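Local coordinates for carbohydrate-binding protein (Flavonifractor plautii, PDB 6N1B), which removes the acetyl group from N-acetylgalactosamine of the blood group A antigen, as a gut bacterial deacetylase that can also hold the B trisaccharide, at residues 37-45 against 73-83. Sequence-based numbering, arbitrary orientation. Where two conformers were deposited one is given.
Sequences DFPAYYSDS and YTPNVMRISIY. With FUC (alpha-L-fucopyranose), chain B.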
loop_
_atom_site.group_PDB
_atom_site.type_symbol
_atom_site.label_atom_id
_atom_site.label_comp_id
_atom_site.label_asym_id
_atom_site.label_seq_id
_atom_site.Cartn_x
_atom_site.Cartn_y
_atom_site.Cartn_z
ATOM N N ASP A 37 15.182 -2.835 5.273
ATOM C CA ASP A 37 15.927 -2.322 4.113
ATOM C C ASP A 37 15.244 -2.654 2.809
ATOM O O ASP A 37 15.178 -3.782 2.412
ATOM C CB ASP A 37 17.360 -2.825 4.131
ATOM C CG ASP A 37 18.116 -2.220 5.225
ATOM O OD1 ASP A 37 18.220 -0.965 5.387
ATOM O OD2 ASP A 37 18.632 -3.009 6.033
ATOM N N PHE A 38 14.759 -1.674 2.120
ATOM C CA PHE A 38 14.251 -1.787 0.775
ATOM C C PHE A 38 15.166 -1.027 -0.176
ATOM O O PHE A 38 15.503 0.126 0.144
ATOM C CB PHE A 38 12.834 -1.246 0.628
ATOM C CG PHE A 38 11.726 -2.059 1.269
ATOM C CD1 PHE A 38 11.520 -2.224 2.642
ATOM C CD2 PHE A 38 10.857 -2.754 0.433
ATOM C CE1 PHE A 38 10.500 -3.017 3.144
ATOM C CE2 PHE A 38 9.867 -3.533 0.946
ATOM C CZ PHE A 38 9.708 -3.666 2.270
ATOM N N PRO A 39 15.555 -1.593 -1.292
ATOM C CA PRO A 39 16.432 -0.895 -2.226
ATOM C C PRO A 39 15.655 0.105 -3.046
ATOM O O PRO A 39 14.525 -0.155 -3.474
ATOM C CB PRO A 39 17.020 -2.027 -3.018
ATOM C CG PRO A 39 15.930 -3.029 -3.061
ATOM C CD PRO A 39 15.223 -2.949 -1.755
ATOM N N ALA A 40 16.178 1.273 -3.257
ATOM C CA ALA A 40 15.632 2.204 -4.185
ATOM C C ALA A 40 16.637 2.481 -5.299
ATOM O O ALA A 40 17.840 2.666 -5.066
ATOM C CB ALA A 40 15.277 3.547 -3.551
ATOM N N TYR A 41 16.120 2.572 -6.530
ATOM C CA TYR A 41 17.014 2.639 -7.737
ATOM C C TYR A 41 17.718 3.968 -7.868
ATOM O O TYR A 41 18.700 4.060 -8.583
ATOM C CB TYR A 41 16.251 2.284 -9.036
ATOM C CG TYR A 41 15.375 3.460 -9.504
ATOM C CD1 TYR A 41 14.122 3.743 -8.966
ATOM C CD2 TYR A 41 15.814 4.336 -10.502
ATOM C CE1 TYR A 41 13.413 4.835 -9.383
ATOM C CE2 TYR A 41 15.072 5.421 -10.917
ATOM C CZ TYR A 41 13.851 5.623 -10.328
ATOM O OH TYR A 41 13.097 6.721 -10.747
ATOM N N TYR A 42 17.149 5.044 -7.323
ATOM C CA TYR A 42 17.586 6.379 -7.624
ATOM C C TYR A 42 18.946 6.713 -7.042
ATOM O O TYR A 42 19.361 6.156 -5.997
ATOM C CB TYR A 42 16.552 7.453 -7.209
ATOM C CG TYR A 42 16.376 7.602 -5.727
ATOM C CD1 TYR A 42 17.286 8.395 -5.001
ATOM C CD2 TYR A 42 15.351 7.022 -5.008
ATOM C CE1 TYR A 42 17.244 8.431 -3.660
ATOM C CE2 TYR A 42 15.281 7.081 -3.670
ATOM C CZ TYR A 42 16.197 7.810 -2.954
ATOM O OH TYR A 42 16.137 7.847 -1.548
ATOM N N SER A 43 19.631 7.674 -7.680
ATOM C CA SER A 43 20.815 8.267 -7.108
ATOM C C SER A 43 20.743 9.758 -7.331
ATOM O O SER A 43 20.761 10.218 -8.429
ATOM C CB SER A 43 22.057 7.628 -7.849
ATOM O OG SER A 43 23.269 8.182 -7.296
ATOM N N ASP A 44 20.686 10.528 -6.256
ATOM C CA ASP A 44 20.404 11.944 -6.310
ATOM C C ASP A 44 21.224 12.540 -5.106
ATOM O O ASP A 44 20.957 12.240 -3.993
ATOM C CB ASP A 44 18.898 12.231 -6.135
ATOM C CG ASP A 44 18.572 13.683 -6.274
ATOM O OD1 ASP A 44 19.350 14.576 -5.811
ATOM O OD2 ASP A 44 17.518 14.041 -6.858
ATOM N N SER A 45 22.225 13.328 -5.442
ATOM C CA SER A 45 23.126 13.870 -4.463
ATOM C C SER A 45 22.531 14.649 -3.340
ATOM O O SER A 45 23.090 14.744 -2.220
ATOM C CB SER A 45 24.207 14.659 -5.108
ATOM O OG SER A 45 23.751 15.879 -5.708
ATOM N N TYR A 73 6.408 -1.595 -3.810
ATOM C CA TYR A 73 6.600 -0.403 -3.030
ATOM C C TYR A 73 7.078 0.691 -3.989
ATOM O O TYR A 73 7.338 0.454 -5.180
ATOM C CB TYR A 73 7.662 -0.629 -1.910
ATOM C CG TYR A 73 9.037 -0.975 -2.414
ATOM C CD1 TYR A 73 9.321 -2.247 -2.942
ATOM C CD2 TYR A 73 10.029 -0.060 -2.466
ATOM C CE1 TYR A 73 10.529 -2.535 -3.471
ATOM C CE2 TYR A 73 11.297 -0.357 -3.027
ATOM C CZ TYR A 73 11.502 -1.606 -3.484
ATOM O OH TYR A 73 12.738 -1.947 -4.022
ATOM N N THR A 74 7.196 1.927 -3.463
ATOM C CA THR A 74 7.759 3.036 -4.309
ATOM C C THR A 74 8.820 3.763 -3.510
ATOM O O THR A 74 8.555 4.225 -2.395
ATOM C CB THR A 74 6.679 4.043 -4.651
ATOM O OG1 THR A 74 5.910 4.367 -3.465
ATOM C CG2 THR A 74 5.744 3.546 -5.699
ATOM N N PRO A 75 9.996 3.946 -4.088
ATOM C CA PRO A 75 10.861 4.945 -3.563
ATOM C C PRO A 75 10.189 6.258 -3.451
ATOM O O PRO A 75 9.227 6.568 -4.172
ATOM C CB PRO A 75 12.005 5.052 -4.659
ATOM C CG PRO A 75 11.959 3.673 -5.309
ATOM C CD PRO A 75 10.494 3.382 -5.356
ATOM N N ASN A 76 10.656 7.158 -2.567
ATOM C CA ASN A 76 10.208 8.552 -2.581
ATOM C C ASN A 76 11.184 9.411 -1.815
ATOM O O ASN A 76 11.804 8.940 -0.864
ATOM C CB ASN A 76 8.792 8.731 -2.021
ATOM C CG ASN A 76 8.083 9.942 -2.607
ATOM O OD1 ASN A 76 8.410 10.390 -3.707
ATOM N ND2 ASN A 76 7.087 10.473 -1.808
ATOM N N VAL A 77 11.273 10.689 -2.226
ATOM C CA VAL A 77 12.023 11.728 -1.498
ATOM C C VAL A 77 11.177 12.985 -1.470
ATOM O O VAL A 77 10.288 13.146 -2.324
ATOM C CB VAL A 77 13.404 11.995 -2.207
ATOM C CG1 VAL A 77 14.249 10.728 -2.230
ATOM C CG2 VAL A 77 13.246 12.590 -3.557
ATOM N N MET A 78 11.492 13.894 -0.582
ATOM C CA MET A 78 10.894 15.214 -0.613
ATOM C C MET A 78 11.328 15.996 -1.830
ATOM O O MET A 78 12.402 15.825 -2.401
ATOM C CB MET A 78 11.270 16.004 0.622
ATOM C CG MET A 78 10.749 15.399 1.962
ATOM S SD MET A 78 8.984 15.133 2.064
ATOM C CE MET A 78 8.409 16.791 2.189
ATOM N N ARG A 79 10.363 16.858 -2.273
ATOM C CA ARG A 79 10.569 17.865 -3.287
ATOM C C ARG A 79 10.399 17.420 -4.736
ATOM O O ARG A 79 10.205 18.239 -5.632
ATOM C CB ARG A 79 11.836 18.637 -3.143
ATOM C CG ARG A 79 12.134 19.233 -1.742
ATOM C CD ARG A 79 13.150 20.310 -1.838
ATOM N NE ARG A 79 13.551 20.729 -0.502
ATOM C CZ ARG A 79 14.436 21.710 -0.295
ATOM N NH1 ARG A 79 14.976 22.362 -1.332
ATOM N NH2 ARG A 79 14.778 21.989 0.976
ATOM N N ILE A 80 10.600 16.146 -4.983
ATOM C CA ILE A 80 10.536 15.570 -6.329
ATOM C C ILE A 80 9.935 14.212 -6.284
ATOM O O ILE A 80 10.364 13.402 -5.479
ATOM C CB ILE A 80 11.886 15.634 -7.055
ATOM C CG1 ILE A 80 11.824 15.192 -8.514
ATOM C CG2 ILE A 80 12.975 14.894 -6.301
ATOM C CD1 ILE A 80 13.008 15.641 -9.355
ATOM N N SER A 81 8.870 14.028 -7.113
ATOM C CA SER A 81 8.131 12.765 -7.115
ATOM C C SER A 81 8.510 11.818 -8.239
ATOM O O SER A 81 7.912 10.758 -8.424
ATOM C CB SER A 81 6.617 13.066 -7.116
ATOM O OG SER A 81 6.275 13.700 -5.887
ATOM N N ILE A 82 9.546 12.183 -9.012
ATOM C CA ILE A 82 9.899 11.474 -10.183
ATOM C C ILE A 82 10.442 10.093 -10.012
ATOM O O ILE A 82 10.474 9.285 -10.917
ATOM C CB ILE A 82 10.811 12.326 -11.148
ATOM C CG1 ILE A 82 10.456 12.089 -12.652
ATOM C CG2 ILE A 82 12.251 12.144 -10.712
ATOM C CD1 ILE A 82 11.151 12.933 -13.671
ATOM N N TYR A 83 10.907 9.809 -8.761
ATOM C CA TYR A 83 11.491 8.499 -8.388
ATOM C C TYR A 83 10.474 7.542 -7.847
ATOM O O TYR A 83 10.848 6.372 -7.564
ATOM C CB TYR A 83 12.600 8.665 -7.349
ATOM C CG TYR A 83 13.691 9.661 -7.749
ATOM C CD1 TYR A 83 14.272 9.715 -8.945
ATOM C CD2 TYR A 83 14.124 10.593 -6.840
ATOM C CE1 TYR A 83 15.277 10.630 -9.311
ATOM C CE2 TYR A 83 15.080 11.518 -7.150
ATOM C CZ TYR A 83 15.623 11.564 -8.395
ATOM O OH TYR A 83 16.577 12.495 -8.739
HETATM C C1 FUC B . 3.335 15.549 -5.057
HETATM C C2 FUC B . 2.847 15.673 -6.510
HETATM C C3 FUC B . 3.222 17.061 -7.073
HETATM C C4 FUC B . 4.729 17.223 -7.039
HETATM C C5 FUC B . 5.199 17.102 -5.597
HETATM C C6 FUC B . 6.739 17.155 -5.371
HETATM O O2 FUC B . 1.391 15.562 -6.536
HETATM O O3 FUC B . 2.814 17.150 -8.465
HETATM O O4 FUC B . 5.325 16.225 -7.856
HETATM O O5 FUC B . 4.749 15.815 -5.069
HETATM O O HOH W 1 18.494 11.561 -10.364
#
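Phe38 against Tyr73 and Tyr42 against Tyr83 show how aromatic pairs can pin an irregular segment to a fold of small antiparallel sheets, consistent with a five-bladed beta-propeller: here the loop 37-45 lies along the end of strand 67-75, the middle strand of its three-stranded sheet, and the sugar-binding loop after it. At one end, Phe38 drives its edge into the face of Tyr73, CD2 standing 3.7 Å above the ring centre, with the planes at 64°. The Tyr73 hydroxyl donates to Pro39 O over 2.6 Å, in the carbonyl plane. Midway, Pro75 CB meets the edge of the Tyr42 ring while Ala40 CB rests 3.8 Å from Pro75 CG. Tyr42 then turns to Tyr83: the rings form an offset stack, planes 19° apart, and Tyr42 CB sits over the Tyr83 face, 3.8 Å from its centroid. Ile82 CG2 backs the opposite face. Tyr42 OH, 3.5 Å from Val77 CG1, is bonded to Ala48 O and Gln51 N, and the Tyr41 hydroxyl, at the edge of the Tyr83 ring, is hydrogen-bonded to Gln110 OE1. Ser81, in the same segment as Tyr83, binds the fucose of the bound glycan, its OG donating to fucose O5 at 2.7 Å. The Tyr83 hydroxyl accepts from a water and donates to Asp44 OD2 at 2.6 Å, meeting the carboxylate on its anti side, 26° out of plane.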